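Long-range contact in ATP-dependent Clp protease adapter protein ClpS 2 (Agrobacterium fabrum, PDB 4YJX), which probably adapts substrate choice by the ClpAP protease, binding the N-terminal domain of the chaperone ClpA and, as in other ClpS proteins, recognising N-degron residues: residues D32-E37 with G92-F97. Residues are numbered along the deposited sequence; the frame is centred on the assembly and turned at random.
Sequences DYTPRE and GFPLMF. With NFA (phenylalanine amide), chain F.
Beside the phenylalanine amide site, probably the N-degron pocket as in other ClpS proteins, the loop Tyr-33 to Pro-35, just ahead of helix 36-47, packs on Phe-93 to Leu-95, which lead into strand 96-101. Pro-35, the N-cap residue of that helix, lies over one face of the Phe-93 ring. Pro-35 CD is 3.5 Å from the Phe-93 ring centroid and 20° off the normal, a CH-pi contact. The offset is toward the rim, near CZ. Phe-38, from the first turn of the helix, meets the same ring edge-to-face.

Thr-34 is buried against Phe-93 and Leu-95, and both its branches meet both residues. OG1 stands anti to the carbonyl carbon (chi1 -51°), which puts it against Phe-93 CB. Thr-34 OG1 lies 3.5 Å from Phe-93 CB and 3.3 Å from Leu-95 N, but the angle to that N is too poor for a hydrogen bond. Thr-34 CG2, anti to the backbone N, touches Leu-95 CB at 4.0 Å. Tyr-33 CB meets Pro-94 CD at 3.7 Å, the two side chains crossing at about a right angle.

The ligand probably stands in for the N-terminal residue of a substrate. The phenylalanine amide NXT donates to Thr-34 O at 2.6 Å, nearly straight at 174°. Arg-36 CG packs on the ligand CB at 3.6 Å. Leu-95 CD1 reaches the ligand ring atom CE1 at 4.1 Å. His-62 and Asn-30 also hydrogen-bond the ligand.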
loop_
_atom_site.group_PDB
_atom_site.type_symbol
_atom_site.label_atom_id
_atom_site.label_comp_id
_atom_site.label_asym_id
_atom_site.label_seq_id
_atom_site.Cartn_x
_atom_site.Cartn_y
_atom_site.Cartn_z
ATOM N N ASP A 32 -5.953 4.813 -11.725
ATOM C CA ASP A 32 -5.505 4.885 -13.112
ATOM C C ASP A 32 -4.378 5.885 -13.366
ATOM O O ASP A 32 -3.926 6.007 -14.498
ATOM C CB ASP A 32 -6.689 5.234 -14.021
ATOM C CG ASP A 32 -7.636 4.068 -14.229
ATOM O OD1 ASP A 32 -7.234 2.916 -13.969
ATOM O OD2 ASP A 32 -8.781 4.304 -14.666
ATOM N N TYR A 33 -3.915 6.589 -12.335
ATOM C CA TYR A 33 -2.999 7.710 -12.554
ATOM C C TYR A 33 -1.597 7.491 -11.967
ATOM O O TYR A 33 -0.604 7.914 -12.558
ATOM C CB TYR A 33 -3.615 8.987 -11.982
ATOM C CG TYR A 33 -4.977 9.281 -12.559
ATOM C CD1 TYR A 33 -5.124 10.109 -13.661
ATOM C CD2 TYR A 33 -6.116 8.714 -12.012
ATOM C CE1 TYR A 33 -6.373 10.373 -14.195
ATOM C CE2 TYR A 33 -7.369 8.967 -12.540
ATOM C CZ TYR A 33 -7.492 9.797 -13.628
ATOM O OH TYR A 33 -8.743 10.047 -14.146
ATOM N N THR A 34 -1.512 6.833 -10.818
ATOM C CA THR A 34 -0.223 6.611 -10.174
ATOM C C THR A 34 0.634 5.682 -11.035
ATOM O O THR A 34 0.184 4.605 -11.410
ATOM C CB THR A 34 -0.380 5.995 -8.770
ATOM O OG1 THR A 34 -1.320 6.758 -8.002
ATOM C CG2 THR A 34 0.956 5.966 -8.050
ATOM N N PRO A 35 1.871 6.096 -11.358
ATOM C CA PRO A 35 2.754 5.210 -12.127
ATOM C C PRO A 35 3.011 3.870 -11.437
ATOM O O PRO A 35 3.169 3.829 -10.219
ATOM C CB PRO A 35 4.053 6.016 -12.233
ATOM C CG PRO A 35 3.626 7.428 -12.113
ATOM C CD PRO A 35 2.468 7.431 -11.165
ATOM N N ARG A 36 3.064 2.797 -12.220
ATOM C CA ARG A 36 3.295 1.459 -11.687
ATOM C C ARG A 36 4.579 1.396 -10.863
ATOM O O ARG A 36 4.582 0.862 -9.756
ATOM C CB ARG A 36 3.355 0.432 -12.827
ATOM C CG ARG A 36 2.064 0.345 -13.638
ATOM C CD ARG A 36 2.108 -0.740 -14.708
ATOM N NE ARG A 36 3.234 -0.576 -15.622
ATOM C CZ ARG A 36 3.294 0.336 -16.589
ATOM N NH1 ARG A 36 2.291 1.187 -16.777
ATOM N NH2 ARG A 36 4.365 0.401 -17.367
ATOM N N GLU A 37 5.665 1.945 -11.395
ATOM C CA GLU A 37 6.952 1.859 -10.715
ATOM C C GLU A 37 6.985 2.721 -9.455
ATOM O O GLU A 37 7.654 2.376 -8.483
ATOM C CB GLU A 37 8.087 2.262 -11.655
ATOM C CG GLU A 37 9.476 2.047 -11.067
ATOM C CD GLU A 37 9.751 0.589 -10.724
ATOM O OE1 GLU A 37 9.108 -0.297 -11.323
ATOM O OE2 GLU A 37 10.604 0.323 -9.852
ATOM N N GLY A 92 1.218 14.360 -6.256
ATOM C CA GLY A 92 0.120 14.662 -7.154
ATOM C C GLY A 92 -0.599 13.422 -7.661
ATOM O O GLY A 92 -1.251 13.463 -8.706
ATOM N N PHE A 93 -0.487 12.324 -6.919
ATOM C CA PHE A 93 -1.126 11.066 -7.298
ATOM C C PHE A 93 -2.292 10.728 -6.369
ATOM O O PHE A 93 -2.274 11.075 -5.182
ATOM C CB PHE A 93 -0.110 9.917 -7.277
ATOM C CG PHE A 93 1.038 10.105 -8.221
ATOM C CD1 PHE A 93 0.836 10.613 -9.490
ATOM C CD2 PHE A 93 2.326 9.783 -7.832
ATOM C CE1 PHE A 93 1.896 10.792 -10.357
ATOM C CE2 PHE A 93 3.392 9.960 -8.694
ATOM C CZ PHE A 93 3.178 10.465 -9.956
ATOM N N PRO A 94 -3.310 10.034 -6.901
ATOM C CA PRO A 94 -4.427 9.592 -6.058
ATOM C C PRO A 94 -4.130 8.286 -5.315
ATOM O O PRO A 94 -5.052 7.671 -4.792
ATOM C CB PRO A 94 -5.568 9.413 -7.070
ATOM C CG PRO A 94 -4.879 9.026 -8.336
ATOM C CD PRO A 94 -3.527 9.699 -8.322
ATOM N N LEU A 95 -2.865 7.873 -5.278
ATOM C CA LEU A 95 -2.476 6.623 -4.624
ATOM C C LEU A 95 -3.051 6.509 -3.218
ATOM O O LEU A 95 -2.873 7.399 -2.381
ATOM C CB LEU A 95 -0.949 6.499 -4.560
ATOM C CG LEU A 95 -0.428 5.207 -3.915
ATOM C CD1 LEU A 95 -0.882 3.960 -4.675
ATOM C CD2 LEU A 95 1.077 5.236 -3.818
ATOM N N MET A 96 -3.733 5.401 -2.963
ATOM C CA MET A 96 -4.420 5.212 -1.696
ATOM C C MET A 96 -4.058 3.895 -1.029
ATOM O O MET A 96 -4.207 2.823 -1.617
ATOM C CB MET A 96 -5.931 5.275 -1.905
ATOM C CG MET A 96 -6.719 5.270 -0.613
ATOM S SD MET A 96 -6.309 6.646 0.477
ATOM C CE MET A 96 -6.486 8.027 -0.648
ATOM N N PHE A 97 -3.569 3.995 0.202
ATOM C CA PHE A 97 -3.427 2.843 1.079
ATOM C C PHE A 97 -4.445 2.983 2.196
ATOM O O PHE A 97 -4.527 4.032 2.841
ATOM C CB PHE A 97 -2.020 2.747 1.673
ATOM C CG PHE A 97 -0.969 2.270 0.709
ATOM C CD1 PHE A 97 -0.484 0.976 0.782
ATOM C CD2 PHE A 97 -0.450 3.122 -0.252
ATOM C CE1 PHE A 97 0.490 0.539 -0.089
ATOM C CE2 PHE A 97 0.530 2.687 -1.127
ATOM C CZ PHE A 97 1.000 1.399 -1.045
HETATM N N NFA F . -2.819 0.944 -12.671
HETATM C CA NFA F . -1.843 1.949 -12.432
HETATM C C NFA F . -1.268 2.442 -13.739
HETATM O O NFA F . -1.581 1.920 -14.784
HETATM C CB NFA F . -0.742 1.361 -11.570
HETATM C CG NFA F . -1.179 1.165 -10.132
HETATM C CD1 NFA F . -1.740 2.175 -9.444
HETATM C CD2 NFA F . -0.972 -0.164 -9.438
HETATM C CE1 NFA F . -2.178 1.982 -8.009
HETATM C CE2 NFA F . -1.361 -0.334 -8.158
HETATM C CZ NFA F . -2.000 0.800 -7.396
HETATM N NXT NFA F . -0.359 3.530 -13.736
#